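Local coordinates for glycosyl hyrolase, family 3 (Deinococcus radiodurans, PDB 3TEV), which probably hydrolyses O-glycosidic bonds, as a family 3 glycoside hydrolase built on a TIM-barrel domain, at residues D14-Q20 against R321-R325; L21-D25 against D288-G294. One frame throughout, in Å; residues are numbered along the deposited sequence.

Interaction 1. Residues D14-Q20 against R321-R325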
loop_
_atom_site.group_PDB
_atom_site.type_symbol
_atom_site.label_atom_id
_atom_site.label_comp_id
_atom_site.label_asym_id
_atom_site.label_seq_id
_atom_site.Cartn_x
_atom_site.Cartn_y
_atom_site.Cartn_z
ATOM N N ASP A 14 -6.481 23.590 10.447
ATOM C CA ASP A 14 -6.207 22.164 10.452
ATOM C C ASP A 14 -4.952 21.882 9.614
ATOM O O ASP A 14 -5.009 21.136 8.636
ATOM C CB ASP A 14 -7.444 21.424 9.919
ATOM C CG ASP A 14 -7.422 19.939 10.211
ATOM O OD1 ASP A 14 -6.637 19.492 11.087
ATOM O OD2 ASP A 14 -8.210 19.211 9.563
ATOM N N PRO A 15 -3.812 22.512 9.979
ATOM C CA PRO A 15 -2.606 22.296 9.174
ATOM C C PRO A 15 -2.182 20.829 9.177
ATOM O O PRO A 15 -2.485 20.095 10.115
ATOM C CB PRO A 15 -1.547 23.193 9.831
ATOM C CG PRO A 15 -2.135 23.652 11.121
ATOM C CD PRO A 15 -3.607 23.458 11.095
ATOM N N VAL A 16 -1.538 20.393 8.100
ATOM C CA VAL A 16 -1.129 19.000 7.973
ATOM C C VAL A 16 -0.026 18.704 8.977
ATOM O O VAL A 16 0.912 19.472 9.105
ATOM C CB VAL A 16 -0.635 18.684 6.558
ATOM C CG1 VAL A 16 -0.173 17.219 6.457
ATOM C CG2 VAL A 16 -1.737 18.973 5.536
ATOM N N ARG A 17 -0.145 17.603 9.697
ATOM C CA ARG A 17 0.920 17.180 10.591
ATOM C C ARG A 17 1.708 16.036 9.969
ATOM O O ARG A 17 1.161 15.257 9.203
ATOM C CB ARG A 17 0.337 16.751 11.917
ATOM C CG ARG A 17 -0.473 17.857 12.572
ATOM C CD ARG A 17 -1.102 17.349 13.833
ATOM N NE ARG A 17 -0.064 17.097 14.826
ATOM C CZ ARG A 17 -0.269 16.476 15.983
ATOM N NH1 ARG A 17 -1.501 16.031 16.289
ATOM N NH2 ARG A 17 0.766 16.311 16.821
ATOM N N PRO A 18 3.003 15.924 10.316
ATOM C CA PRO A 18 3.818 14.854 9.722
ATOM C C PRO A 18 3.232 13.473 9.980
ATOM O O PRO A 18 3.289 12.640 9.109
ATOM C CB PRO A 18 5.186 14.999 10.408
ATOM C CG PRO A 18 4.996 16.002 11.519
ATOM C CD PRO A 18 3.779 16.813 11.203
ATOM N N GLY A 19 2.652 13.238 11.156
ATOM C CA GLY A 19 2.067 11.919 11.451
ATOM C C GLY A 19 0.892 11.531 10.567
ATOM O O GLY A 19 0.564 10.354 10.450
ATOM N N GLN A 20 0.247 12.513 9.943
ATOM C CA GLN A 20 -0.904 12.252 9.078
ATOM C C GLN A 20 -0.497 11.682 7.713
ATOM O O GLN A 20 -1.354 11.297 6.902
ATOM C CB GLN A 20 -1.725 13.528 8.929
ATOM C CG GLN A 20 -2.347 13.978 10.276
ATOM C CD GLN A 20 -2.993 15.356 10.246
ATOM O OE1 GLN A 20 -2.599 16.245 9.459
ATOM N NE2 GLN A 20 -3.984 15.558 11.142
ATOM N N ARG A 321 -3.063 14.547 2.093
ATOM C CA ARG A 321 -3.937 14.214 3.221
ATOM C C ARG A 321 -5.412 14.065 2.813
ATOM O O ARG A 321 -6.107 13.180 3.312
ATOM C CB ARG A 321 -3.788 15.220 4.379
ATOM C CG ARG A 321 -4.549 14.784 5.633
ATOM C CD ARG A 321 -4.419 15.778 6.805
ATOM N NE ARG A 321 -5.064 17.040 6.460
ATOM C CZ ARG A 321 -5.074 18.141 7.209
ATOM N NH1 ARG A 321 -4.463 18.182 8.397
ATOM N NH2 ARG A 321 -5.725 19.211 6.762
ATOM N N GLU A 322 -5.881 14.949 1.930
ATOM C CA GLU A 322 -7.231 14.873 1.414
ATOM C C GLU A 322 -7.522 13.572 0.646
ATOM O O GLU A 322 -8.625 13.054 0.730
ATOM C CB GLU A 322 -7.552 16.110 0.558
ATOM C CG GLU A 322 -8.936 16.077 -0.188
ATOM C CD GLU A 322 -10.171 15.792 0.731
ATOM O OE1 GLU A 322 -10.131 16.129 1.953
ATOM O OE2 GLU A 322 -11.192 15.246 0.216
ATOM N N ARG A 323 -6.554 13.046 -0.101
ATOM C CA ARG A 323 -6.720 11.732 -0.722
ATOM C C ARG A 323 -6.942 10.641 0.329
ATOM O O ARG A 323 -7.787 9.743 0.146
ATOM C CB ARG A 323 -5.516 11.363 -1.576
ATOM C CG ARG A 323 -5.458 12.155 -2.861
ATOM C CD ARG A 323 -4.487 11.518 -3.839
ATOM N NE ARG A 323 -4.316 12.352 -5.028
ATOM C CZ ARG A 323 -3.301 13.189 -5.227
ATOM N NH1 ARG A 323 -2.329 13.321 -4.319
ATOM N NH2 ARG A 323 -3.268 13.895 -6.347
ATOM N N LEU A 324 -6.207 10.750 1.434
ATOM C CA LEU A 324 -6.304 9.787 2.518
ATOM C C LEU A 324 -7.640 9.930 3.219
ATOM O O LEU A 324 -8.266 8.958 3.601
ATOM C CB LEU A 324 -5.172 10.004 3.516
ATOM C CG LEU A 324 -3.754 9.760 2.978
ATOM C CD1 LEU A 324 -2.663 10.049 4.045
ATOM C CD2 LEU A 324 -3.623 8.351 2.438
ATOM N N ARG A 325 -8.074 11.171 3.368
ATOM C CA ARG A 325 -9.311 11.451 4.028
ATOM C C ARG A 325 -10.506 11.053 3.166
ATOM O O ARG A 325 -11.472 10.503 3.678
ATOM C CB ARG A 325 -9.320 12.904 4.484
ATOM C CG ARG A 325 -9.053 12.977 5.979
ATOM C CD ARG A 325 -7.906 13.795 6.461
ATOM N NE ARG A 325 -8.307 15.109 6.868
ATOM C CZ ARG A 325 -7.868 15.779 7.947
ATOM N NH1 ARG A 325 -7.020 15.261 8.833
ATOM N NH2 ARG A 325 -8.319 16.987 8.148
#

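Interaction 2. Residues L21-D25 against D288-G294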
loop_
_atom_site.group_PDB
_atom_site.type_symbol
_atom_site.label_atom_id
_atom_site.label_comp_id
_atom_site.label_asym_id
_atom_site.label_seq_id
_atom_site.Cartn_x
_atom_site.Cartn_y
_atom_site.Cartn_z
ATOM N N LEU A 21 0.815 11.599 7.474
ATOM C CA LEU A 21 1.335 11.066 6.205
ATOM C C LEU A 21 2.038 9.721 6.392
ATOM O O LEU A 21 2.668 9.217 5.470
ATOM C CB LEU A 21 2.280 12.085 5.544
ATOM C CG LEU A 21 1.707 13.498 5.337
ATOM C CD1 LEU A 21 2.823 14.506 4.943
ATOM C CD2 LEU A 21 0.550 13.499 4.328
ATOM N N LEU A 22 1.933 9.147 7.593
ATOM C CA LEU A 22 2.596 7.876 7.880
ATOM C C LEU A 22 1.624 6.768 8.230
ATOM O O LEU A 22 0.572 7.008 8.842
ATOM C CB LEU A 22 3.595 8.005 9.031
ATOM C CG LEU A 22 4.682 9.069 9.058
ATOM C CD1 LEU A 22 5.599 8.785 10.270
ATOM C CD2 LEU A 22 5.495 9.080 7.763
HETATM N N MSE A 23 2.002 5.551 7.879
HETATM C CA MSE A 23 1.290 4.361 8.294
HETATM C C MSE A 23 2.310 3.558 9.097
HETATM O O MSE A 23 3.400 3.213 8.594
HETATM C CB MSE A 23 0.804 3.555 7.082
HETATM C CG MSE A 23 0.122 2.228 7.438
HETATM SE SE MSE A 23 -0.640 1.331 5.867
HETATM C CE MSE A 23 -2.492 1.890 5.992
ATOM N N ILE A 24 1.964 3.262 10.340
ATOM C CA ILE A 24 2.892 2.591 11.234
ATOM C C ILE A 24 2.357 1.241 11.677
ATOM O O ILE A 24 1.166 0.961 11.527
ATOM C CB ILE A 24 3.161 3.435 12.483
ATOM C CG1 ILE A 24 1.881 3.569 13.302
ATOM C CG2 ILE A 24 3.739 4.798 12.108
ATOM C CD1 ILE A 24 2.130 4.128 14.728
ATOM N N ASP A 25 3.235 0.423 12.244
ATOM C CA ASP A 25 2.816 -0.833 12.853
ATOM C C ASP A 25 2.761 -0.706 14.367
ATOM O O ASP A 25 3.332 0.227 14.947
ATOM C CB ASP A 25 3.699 -2.022 12.396
ATOM C CG ASP A 25 5.196 -1.841 12.710
ATOM O OD1 ASP A 25 5.717 -0.700 12.751
ATOM O OD2 ASP A 25 5.872 -2.873 12.902
ATOM N N ASP A 288 1.371 9.582 -1.312
ATOM C CA ASP A 288 0.518 10.265 -0.322
ATOM C C ASP A 288 0.791 9.769 1.092
ATOM O O ASP A 288 0.468 10.462 2.067
ATOM C CB ASP A 288 -0.957 10.006 -0.623
ATOM C CG ASP A 288 -1.329 10.406 -2.019
ATOM O OD1 ASP A 288 -1.165 11.605 -2.352
ATOM O OD2 ASP A 288 -1.737 9.527 -2.805
ATOM N N LEU A 289 1.352 8.559 1.193
ATOM C CA LEU A 289 1.415 7.821 2.461
ATOM C C LEU A 289 2.702 7.012 2.498
ATOM O O LEU A 289 3.019 6.293 1.543
ATOM C CB LEU A 289 0.210 6.851 2.584
ATOM C CG LEU A 289 0.001 6.155 3.953
ATOM C CD1 LEU A 289 -0.124 7.179 5.134
ATOM C CD2 LEU A 289 -1.225 5.243 3.930
ATOM N N VAL A 290 3.445 7.123 3.596
ATOM C CA VAL A 290 4.663 6.343 3.752
ATOM C C VAL A 290 4.461 5.291 4.843
ATOM O O VAL A 290 4.041 5.612 5.962
ATOM C CB VAL A 290 5.868 7.273 4.092
ATOM C CG1 VAL A 290 7.105 6.450 4.483
ATOM C CG2 VAL A 290 6.194 8.174 2.904
HETATM N N MSE A 291 4.734 4.029 4.512
HETATM C CA MSE A 291 4.728 2.961 5.513
HETATM C C MSE A 291 5.996 3.051 6.331
HETATM O O MSE A 291 7.047 2.699 5.848
HETATM C CB MSE A 291 4.660 1.588 4.873
HETATM C CG MSE A 291 3.354 1.357 4.177
HETATM SE SE MSE A 291 3.094 -0.488 3.647
HETATM C CE MSE A 291 2.734 -1.059 5.481
ATOM N N ALA A 292 5.898 3.480 7.574
ATOM C CA ALA A 292 7.060 3.658 8.413
ATOM C C ALA A 292 7.037 2.561 9.484
ATOM O O ALA A 292 6.644 2.798 10.631
ATOM C CB ALA A 292 7.021 5.069 9.035
ATOM N N LEU A 293 7.416 1.347 9.100
ATOM C CA LEU A 293 7.291 0.198 9.990
ATOM C C LEU A 293 8.559 0.005 10.799
ATOM O O LEU A 293 9.657 0.334 10.339
ATOM C CB LEU A 293 7.001 -1.073 9.199
ATOM C CG LEU A 293 5.829 -1.076 8.199
ATOM C CD1 LEU A 293 5.603 -2.506 7.706
ATOM C CD2 LEU A 293 4.531 -0.479 8.760
ATOM N N GLY A 294 8.414 -0.530 12.003
ATOM C CA GLY A 294 9.578 -0.839 12.838
ATOM C C GLY A 294 9.376 -0.332 14.244
ATOM O O GLY A 294 8.279 0.122 14.594
#

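Interaction 1. Residues D14-Q20 against R321-R325
A single guanidinium, that of R321, gathers three oxygens of the N-terminal loop. R321 NH1 and NH2 both donate to D14 O, at 3.0 and 2.8 Å; R321 NH1 also donates to Q20 OE1 at 2.9 Å (161° at the hydrogen) and, weakly, to P15 O at 3.2 Å and 126°. D14 O and Q20 OE1 lie near the guanidinium plane, whereas V16 sits over one face, with V16 CG2 3.8 Å from R321 CZ. Q20 OE1 accepts a second hydrogen bond, from R17 N at 2.8 Å and 173°, so one amide oxygen links the loop to itself and to the helix. Charge adds to this. D14 OD2 accepts from R325 NH2 at 2.6 Å in a salt bridge, while D14 OD1 reaches R321 NH1 only at 3.7 Å and well out of plane, an electrostatic pairing without a directed N-H. R321 and R325 stand one helical turn apart (R325 N to R321 O, 2.8 Å), which lets D14 engage both. L324 adds a van der Waals contact, its CD1 3.4 Å from Q20 O, the carbonyl oxygen at the end of the loop. The loop thus enters strand 22-24 fastened to helix 314-330, while P18 rests on V306 and A307 of helix 296-309 and R17 bonds to E41 O of helix 33-42.

Interaction 2. Residues L21-D25 against D288-G294
Three backbone hydrogen bonds join two parallel strands: V290 N to L21 O (2.9 Å, 169°), M23 N to V290 O (2.8 Å, 163°) and A292 N to M23 O (2.7 Å, 152°). V290 thus donates to one residue and accepts from the residue two further on, the signature of parallel pairing, and M23 does the same in return. Past the paired part, a side chain replaces a carbonyl: D25 OD1 accepts from G294 N at 2.8 Å and 166°, while D25 OD2 is salt-bridged to K52. Weaker CA-H...O contacts fill the gaps, such as L22 CA to V290 O at 3.3 Å. L22 and V290 point to one face, where L22 CD2 lies 4.1 Å from V290 CB and L22 CD1 lies 4.2 Å from A292 CB. The selenomethionines M23 and M291 point to the other, with M23 SE 4.2 Å from M291 CE; M23 CB also meets L289 CD2 at 4.1 Å. The pairing joins the first and eighth strands of the TIM barrel. Strand 22-24 bonds onward to strand 46-49 through I24 with A46 and C48, and L289 bonds to T261 of strand 258-261, closing the ring. Outside it, L22 packs on T302 and L303 of helix 296-309, and L21 on V317 and K320 of helix 314-330.

In the fold
Along the chain the order is 14-20, 21-25, 288-294, 321-325, so interaction 2 falls within the span bracketed by interaction 1. Their centres are about 13 Å apart, on the same side of the chain's centre. The loop 14-20 runs straight into the first barrel strand, and helix 314-330 follows the last strand by way of helix 296-309. The contacts touch: R323 NH1 forms a salt bridge with D288 OD1 at 2.9 Å, and L324 CD1 lies 4.0 Å from L289 CD1. Together they join the beginning and end of the TIM-barrel domain at two levels, strand to strand in the barrel wall and loop to helix outside it.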